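Local atomic coordinates of haloacid dehalogenase-like hydrolase (Bacteroides thetaiotaomicron, PDB entry 2RBK), a protein that is probably a magnesium-dependent phosphatase of the haloacid dehalogenase superfamily, whose active site here holds a magnesium ion and a vanadate-like phosphoryl mimic. Residues A[6-9]-A[10-14]; A[209-212]-A[213-217]; A[136-139]-A[140-143]. One frame throughout, in Å; residues are numbered along the deposited sequence.

Contact 1. Residues A[6-9]-A[10-14]; sequences FFDI and DGTLV. With MG (magnesium ion), chain B; VN4 (oxido(dioxo)vanadium), chain C.
Asp8 and Asp10 share one magnesium ion, but by different atoms. Asp8 gives its carboxylate oxygen OD1, at 2.1 Å from the magnesium. Asp10 gives its backbone carbonyl O, and Asp211 supplies a further carboxylate oxygen. The other oxygen of Asp8, OD2, binds the vanadium at 2.0 Å. One carboxylate therefore spans both metals. It reaches them because CG lies anti to the backbone N (chi1 177°).

The hydrogen bonds hold the loop and the ligand. Thr12 OG1 donates to Asp8 OD1 over 3.0 Å, and the oxygen takes the bond on its anti lone pair, away from OD2. Lacking the hydroxyl, a valine here would probably leave Asp8 OD1 with the magnesium but without this bond. Ile9 N and Asp10 N both donate to O1 of the vanadium group, the second more nearly straight at 162°. Asp10 OD2 forms a salt bridge with Arg45. Asp8, Asp10 and Thr12 match the DxDx(T/V) signature of the haloacid dehalogenase fold, at the end of strand 4-7. In relatives the first aspartate is the nucleophile. The vanadium on Asp8 OD2, with a water also bound to it, is consistent with a mimic of phosphoryl transfer.

Ile9 O gathers three backbone donors, which come from different directions. Val14 N reaches Ile9 O almost straight at 3.0 Å. Leu13 N and Thr12 N make more bent bonds to the same oxygen. They fold the chain tightly after the strand.

Two apolar contacts accompany the polar ones. Leu13 CD1 meets Phe7 CB at 3.7 Å, the two side chains crossing at about a right angle. Ile9 CG2 and Val14 CG2 touch at 3.7 Å, side by side and pointing the same way.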
loop_
_atom_site.group_PDB
_atom_site.type_symbol
_atom_site.label_atom_id
_atom_site.label_comp_id
_atom_site.label_asym_id
_atom_site.label_seq_id
_atom_site.Cartn_x
_atom_site.Cartn_y
_atom_site.Cartn_z
ATOM N N PHE A 6 -6.046 -10.499 -0.337
ATOM C CA PHE A 6 -5.416 -9.249 -0.024
ATOM C C PHE A 6 -4.920 -8.590 -1.306
ATOM O O PHE A 6 -4.044 -9.141 -1.961
ATOM C CB PHE A 6 -4.218 -9.449 0.920
ATOM C CG PHE A 6 -4.672 -9.998 2.248
ATOM C CD1 PHE A 6 -4.755 -11.354 2.527
ATOM C CD2 PHE A 6 -5.052 -9.102 3.258
ATOM C CE1 PHE A 6 -5.208 -11.805 3.739
ATOM C CE2 PHE A 6 -5.517 -9.557 4.480
ATOM C CZ PHE A 6 -5.569 -10.915 4.718
ATOM N N PHE A 7 -5.494 -7.442 -1.633
ATOM C CA PHE A 7 -5.194 -6.748 -2.892
ATOM C C PHE A 7 -4.463 -5.434 -2.632
ATOM O O PHE A 7 -4.998 -4.530 -1.991
ATOM C CB PHE A 7 -6.455 -6.407 -3.638
ATOM C CG PHE A 7 -7.230 -7.593 -4.127
ATOM C CD1 PHE A 7 -8.299 -8.098 -3.430
ATOM C CD2 PHE A 7 -6.866 -8.242 -5.316
ATOM C CE1 PHE A 7 -9.018 -9.188 -3.894
ATOM C CE2 PHE A 7 -7.579 -9.338 -5.758
ATOM C CZ PHE A 7 -8.658 -9.813 -5.057
ATOM N N ASP A 8 -3.267 -5.303 -3.235
ATOM C CA ASP A 8 -2.720 -3.979 -3.460
ATOM C C ASP A 8 -3.663 -3.182 -4.345
ATOM O O ASP A 8 -4.450 -3.738 -5.102
ATOM C CB ASP A 8 -1.367 -4.134 -4.135
ATOM C CG ASP A 8 -0.698 -2.865 -4.498
ATOM O OD1 ASP A 8 -0.266 -2.739 -5.669
ATOM O OD2 ASP A 8 -0.584 -1.970 -3.613
ATOM N N ILE A 9 -3.577 -1.843 -4.249
ATOM C CA ILE A 9 -4.422 -1.008 -5.100
ATOM C C ILE A 9 -3.648 -0.655 -6.395
ATOM O O ILE A 9 -4.035 -1.103 -7.489
ATOM C CB ILE A 9 -4.899 0.296 -4.431
ATOM C CG1 ILE A 9 -5.685 0.011 -3.164
ATOM C CG2 ILE A 9 -5.674 1.111 -5.425
ATOM C CD1 ILE A 9 -5.986 1.282 -2.366
ATOM N N ASP A 10 -2.632 0.164 -6.294
ATOM C CA ASP A 10 -2.050 0.775 -7.503
ATOM C C ASP A 10 -1.248 -0.242 -8.308
ATOM O O ASP A 10 -0.308 -0.848 -7.830
ATOM C CB ASP A 10 -1.211 1.956 -7.094
ATOM C CG ASP A 10 -2.047 2.998 -6.412
ATOM O OD1 ASP A 10 -2.871 3.616 -7.115
ATOM O OD2 ASP A 10 -1.931 3.144 -5.168
ATOM N N GLY A 11 -1.629 -0.466 -9.548
ATOM C CA GLY A 11 -1.041 -1.436 -10.435
ATOM C C GLY A 11 -1.565 -2.834 -10.240
ATOM O O GLY A 11 -1.110 -3.750 -10.939
ATOM N N THR A 12 -2.516 -3.032 -9.336
ATOM C CA THR A 12 -3.048 -4.370 -9.007
ATOM C C THR A 12 -4.564 -4.372 -9.190
ATOM O O THR A 12 -5.080 -5.157 -10.006
ATOM C CB THR A 12 -2.591 -4.747 -7.586
ATOM O OG1 THR A 12 -1.168 -4.815 -7.562
ATOM C CG2 THR A 12 -3.181 -6.129 -7.203
ATOM N N LEU A 13 -5.266 -3.493 -8.488
ATOM C CA LEU A 13 -6.675 -3.217 -8.759
ATOM C C LEU A 13 -6.857 -2.083 -9.762
ATOM O O LEU A 13 -7.667 -2.218 -10.650
ATOM C CB LEU A 13 -7.435 -2.851 -7.454
ATOM C CG LEU A 13 -7.556 -4.002 -6.464
ATOM C CD1 LEU A 13 -8.150 -3.444 -5.153
ATOM C CD2 LEU A 13 -8.413 -5.120 -6.996
ATOM N N VAL A 14 -6.142 -0.986 -9.590
ATOM C CA VAL A 14 -6.281 0.228 -10.408
ATOM C C VAL A 14 -5.109 0.341 -11.349
ATOM O O VAL A 14 -3.953 0.370 -10.935
ATOM C CB VAL A 14 -6.382 1.477 -9.499
ATOM C CG1 VAL A 14 -6.498 2.766 -10.385
ATOM C CG2 VAL A 14 -7.524 1.412 -8.570
HETATM MG MG MG B . 1.126 -1.426 -6.423
HETATM V V VN4 C . -0.245 0.019 -3.496
HETATM O O1 VN4 C . -1.874 0.345 -3.400
HETATM O O2 VN4 C . 0.578 0.003 -5.052
HETATM O O3 VN4 C . 0.950 0.280 -2.125
HETATM O O HOH W 1 2.552 -2.151 -5.072
HETATM O O HOH W 2 2.457 -0.250 -7.509
HETATM O O HOH W 3 -0.202 2.137 -3.341
#

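Contact 2. Residues A[209-212]-A[213-217]; sequences FGDG and GNDIS. With MG (magnesium ion), chain B; VN4 (oxido(dioxo)vanadium), chain C.
Asp215 reaches back across the turn to the backbone of Gly210, Asp211 and Gly212. Asp215 CB sits 3.2 Å from Gly212 O and also approaches Gly210 CA. CG lies anti to the carbonyl carbon (chi1 -60°), which points the carboxylate at the end of strand 206-210. CG passes over Gly210 CA, where a side chain on that residue would collide with the carboxylate. At the tip the two oxygens part. Asp215 OD2 accepts from Asp211 N at 3.0 Å and from Gly212 N at 2.9 Å. Both N-H groups come on its anti side, from opposite faces of the carboxylate plane. A magnesium-bound water, water 1, donates a third bond to Asp215 OD2 at 2.6 Å. OD1 turns to a salt bridge with Lys188. Asp215 thus grips the loop directly and reaches the metal in its second shell, through the water.

This loop follows a strand of the Rossmann-like haloacid dehalogenase core and leads into helix 216-221. It begins the beta-alpha-beta unit completed by strand 224-227. Asp211 stands at the strand end and binds the magnesium through OD1 at 2.1 Å. Its OD2 accepts from water 2, another magnesium ligand.

Asn214 serves the bound ligand. Asn214 ND2 donates to O3 of the vanadium group at 2.9 Å, nearly straight at 164°. Its OD1 accepts from water 1, so the amide links the ligand to the metal's water shell. CG is tucked between the backbone N and the carbonyl carbon (chi1 70°), which turns the amide toward the bound group. Across the loop, Asp215 N bonds to Gly212 O at 2.9 Å and closes the turn.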
loop_
_atom_site.group_PDB
_atom_site.type_symbol
_atom_site.label_atom_id
_atom_site.label_comp_id
_atom_site.label_asym_id
_atom_site.label_seq_id
_atom_site.Cartn_x
_atom_site.Cartn_y
_atom_site.Cartn_z
ATOM N N PHE A 209 -2.122 -10.332 -3.750
ATOM C CA PHE A 209 -1.989 -9.859 -5.103
ATOM C C PHE A 209 -1.221 -8.554 -5.099
ATOM O O PHE A 209 -1.629 -7.630 -4.388
ATOM C CB PHE A 209 -3.349 -9.626 -5.756
ATOM C CG PHE A 209 -4.278 -10.820 -5.796
ATOM C CD1 PHE A 209 -4.972 -11.222 -4.666
ATOM C CD2 PHE A 209 -4.490 -11.522 -6.968
ATOM C CE1 PHE A 209 -5.848 -12.273 -4.704
ATOM C CE2 PHE A 209 -5.361 -12.601 -7.003
ATOM C CZ PHE A 209 -6.058 -12.981 -5.876
ATOM N N GLY A 210 -0.175 -8.447 -5.922
ATOM C CA GLY A 210 0.589 -7.201 -5.950
ATOM C C GLY A 210 1.420 -7.066 -7.180
ATOM O O GLY A 210 1.615 -7.996 -7.972
ATOM N N ASP A 211 1.938 -5.837 -7.347
ATOM C CA ASP A 211 2.746 -5.476 -8.482
ATOM C C ASP A 211 4.062 -4.822 -8.096
ATOM O O ASP A 211 4.810 -4.542 -9.044
ATOM C CB ASP A 211 2.041 -4.474 -9.441
ATOM C CG ASP A 211 1.969 -3.092 -8.841
ATOM O OD1 ASP A 211 1.610 -3.022 -7.641
ATOM O OD2 ASP A 211 2.313 -2.099 -9.542
ATOM N N GLY A 212 4.331 -4.545 -6.839
ATOM C CA GLY A 212 5.430 -3.629 -6.473
ATOM C C GLY A 212 6.316 -4.172 -5.392
ATOM O O GLY A 212 5.998 -5.157 -4.717
ATOM N N GLY A 213 7.462 -3.486 -5.208
ATOM C CA GLY A 213 8.387 -3.914 -4.194
ATOM C C GLY A 213 7.789 -3.938 -2.791
ATOM O O GLY A 213 8.189 -4.833 -2.022
ATOM N N ASN A 214 6.866 -3.060 -2.473
ATOM C CA ASN A 214 6.264 -3.054 -1.154
ATOM C C ASN A 214 5.217 -4.165 -0.957
ATOM O O ASN A 214 4.635 -4.253 0.110
ATOM C CB ASN A 214 5.650 -1.700 -0.789
ATOM C CG ASN A 214 4.387 -1.322 -1.563
ATOM O OD1 ASN A 214 4.278 -1.768 -2.717
ATOM N ND2 ASN A 214 3.511 -0.477 -1.022
ATOM N N ASP A 215 5.029 -5.012 -2.004
ATOM C CA ASP A 215 4.199 -6.167 -1.918
ATOM C C ASP A 215 4.996 -7.440 -1.678
ATOM O O ASP A 215 4.391 -8.487 -1.434
ATOM C CB ASP A 215 3.390 -6.344 -3.217
ATOM C CG ASP A 215 2.503 -5.158 -3.500
ATOM O OD1 ASP A 215 1.843 -4.717 -2.493
ATOM O OD2 ASP A 215 2.424 -4.721 -4.658
ATOM N N ILE A 216 6.311 -7.393 -1.810
ATOM C CA ILE A 216 7.093 -8.629 -1.747
ATOM C C ILE A 216 6.871 -9.364 -0.437
ATOM O O ILE A 216 6.712 -10.586 -0.444
ATOM C CB ILE A 216 8.586 -8.307 -2.036
ATOM C CG1 ILE A 216 8.753 -8.041 -3.523
ATOM C CG2 ILE A 216 9.510 -9.395 -1.533
ATOM C CD1 ILE A 216 10.144 -7.505 -3.923
ATOM N N SER A 217 6.863 -8.642 0.699
ATOM C CA SER A 217 6.712 -9.385 1.959
ATOM C C SER A 217 5.354 -10.064 2.005
ATOM O O SER A 217 5.275 -11.215 2.499
ATOM C CB SER A 217 6.980 -8.550 3.169
ATOM O OG SER A 217 6.055 -7.509 3.322
HETATM MG MG MG B . 1.126 -1.426 -6.423
HETATM V V VN4 C . -0.245 0.019 -3.496
HETATM O O1 VN4 C . -1.874 0.345 -3.400
HETATM O O2 VN4 C . 0.578 0.003 -5.052
HETATM O O3 VN4 C . 0.950 0.280 -2.125
HETATM O O HOH W 2 2.457 -0.250 -7.509
HETATM O O HOH W 1 2.552 -2.151 -5.072
HETATM O O HOH W 3 -0.202 2.137 -3.341
#

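Contact 3. Residues A[136-139]-A[140-143]; sequences TVSF and EEAS
Ser138 and Phe139 start the first turn of helix 139-143, and their carbonyls meet N-H groups four residues on. The backbone is extended at Val137 and Ser138, then turns helical at Phe139. Ala142 N donates to Ser138 O at 2.9 Å, with an N-H...O angle of 175°. Ser143 N donates to Phe139 O at 2.8 Å, but this bond is more bent.

The side chain of Ser138 caps the turn. Ser138 OG accepts from Glu141 N at 2.9 Å, with an angle of 165°. OG lies between the backbone N and the carbonyl carbon (chi1 71°), which swings it over the open end of the helix. There it satisfies an N-H of the first turn. Glu141 CB and CG pack alongside Ser138 OG, each at 3.5 Å. The Glu141 chain is extended beyond CG, and Glu141 OE1 comes within 4.0 Å of Val137 CB. Val137 CG2 makes a looser apolar contact with Ala142 CB, at 4.2 Å. Further along, Ser143 OG turns back on the helix and donates to Glu140 O at 2.8 Å.

The Phe139 ring is buried against helix 87-100 and strands 104-107 and 112-115. Ala142 is buried on the same strands, while the acidic side chains of Glu140 and Glu141 are exposed. Negative charges in the first turn would probably suit the helix dipole. The backbone of Val137 also bonds to Val114 of strand 112-115.

This is a serine N-cap. It starts a short helix packed on the three-stranded antiparallel sheet, far from the metal site.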
loop_
_atom_site.group_PDB
_atom_site.type_symbol
_atom_site.label_atom_id
_atom_site.label_comp_id
_atom_site.label_asym_id
_atom_site.label_seq_id
_atom_site.Cartn_x
_atom_site.Cartn_y
_atom_site.Cartn_z
ATOM N N THR A 136 0.046 21.945 2.678
ATOM C CA THR A 136 1.418 22.194 2.999
ATOM C C THR A 136 1.629 22.636 4.427
ATOM O O THR A 136 0.893 23.463 4.926
ATOM C CB THR A 136 1.972 23.281 2.032
ATOM O OG1 THR A 136 2.001 22.813 0.716
ATOM C CG2 THR A 136 3.399 23.718 2.403
ATOM N N VAL A 137 2.649 22.097 5.075
ATOM C CA VAL A 137 3.089 22.533 6.390
ATOM C C VAL A 137 4.617 22.613 6.346
ATOM O O VAL A 137 5.268 21.959 5.494
ATOM C CB VAL A 137 2.620 21.624 7.528
ATOM C CG1 VAL A 137 1.096 21.488 7.455
ATOM C CG2 VAL A 137 3.305 20.312 7.609
ATOM N N SER A 138 5.188 23.353 7.302
ATOM C CA SER A 138 6.630 23.417 7.397
ATOM C C SER A 138 7.214 22.113 7.864
ATOM O O SER A 138 6.606 21.342 8.609
ATOM C CB SER A 138 7.082 24.552 8.305
ATOM O OG SER A 138 6.755 24.198 9.660
ATOM N N PHE A 139 8.495 21.882 7.513
ATOM C CA PHE A 139 9.228 20.754 8.052
ATOM C C PHE A 139 9.292 20.821 9.568
ATOM O O PHE A 139 9.249 19.786 10.229
ATOM C CB PHE A 139 10.632 20.659 7.482
ATOM C CG PHE A 139 10.745 19.959 6.147
ATOM C CD1 PHE A 139 11.066 20.627 4.988
ATOM C CD2 PHE A 139 10.529 18.580 6.077
ATOM C CE1 PHE A 139 11.200 19.929 3.823
ATOM C CE2 PHE A 139 10.689 17.906 4.909
ATOM C CZ PHE A 139 11.013 18.604 3.748
ATOM N N GLU A 140 9.435 22.026 10.127
ATOM C CA GLU A 140 9.475 22.174 11.560
ATOM C C GLU A 140 8.211 21.634 12.202
ATOM O O GLU A 140 8.238 20.842 13.166
ATOM C CB GLU A 140 9.761 23.629 11.973
ATOM C CG GLU A 140 9.949 23.762 13.463
ATOM C CD GLU A 140 11.271 23.243 13.965
ATOM O OE1 GLU A 140 11.360 22.071 14.392
ATOM O OE2 GLU A 140 12.228 24.076 13.916
ATOM N N GLU A 141 7.087 22.065 11.670
ATOM C CA GLU A 141 5.839 21.578 12.258
ATOM C C GLU A 141 5.701 20.078 12.069
ATOM O O GLU A 141 5.282 19.348 12.978
ATOM C CB GLU A 141 4.648 22.239 11.584
ATOM C CG GLU A 141 4.324 23.573 12.053
ATOM C CD GLU A 141 2.989 24.164 11.622
ATOM O OE1 GLU A 141 2.089 23.442 11.106
ATOM O OE2 GLU A 141 2.856 25.353 11.775
ATOM N N ALA A 142 5.989 19.577 10.884
ATOM C CA ALA A 142 5.943 18.119 10.642
ATOM C C ALA A 142 6.813 17.330 11.562
ATOM O O ALA A 142 6.482 16.193 12.042
ATOM C CB ALA A 142 6.356 17.872 9.202
ATOM N N SER A 143 7.984 17.856 11.878
ATOM C CA SER A 143 8.943 17.082 12.652
ATOM C C SER A 143 8.433 16.839 14.069
ATOM O O SER A 143 9.015 15.965 14.733
ATOM C CB SER A 143 10.227 17.925 12.547
ATOM O OG SER A 143 10.262 18.896 13.580
#

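In the fold
From the N terminus, contact 1 comes first and closes the loop after strand 4-7. Contact 3 follows, much later in the chain, where the loop after helix 119-128 turns into helix 139-143. Contact 2 comes last, between strand 206-210 and helix 216-221. The three lie in series, and none nests in or crosses another. Contacts 1 and 2 meet in space because strands 4-7 and 206-210 are neighbours in the main sheet. Phe6 O and Phe209 N probably hydrogen-bond there, and both loops bind the same magnesium and vanadium group. Contact 3 stands apart beside the antiparallel sheet, its centre about 31 Å from that of contact 1.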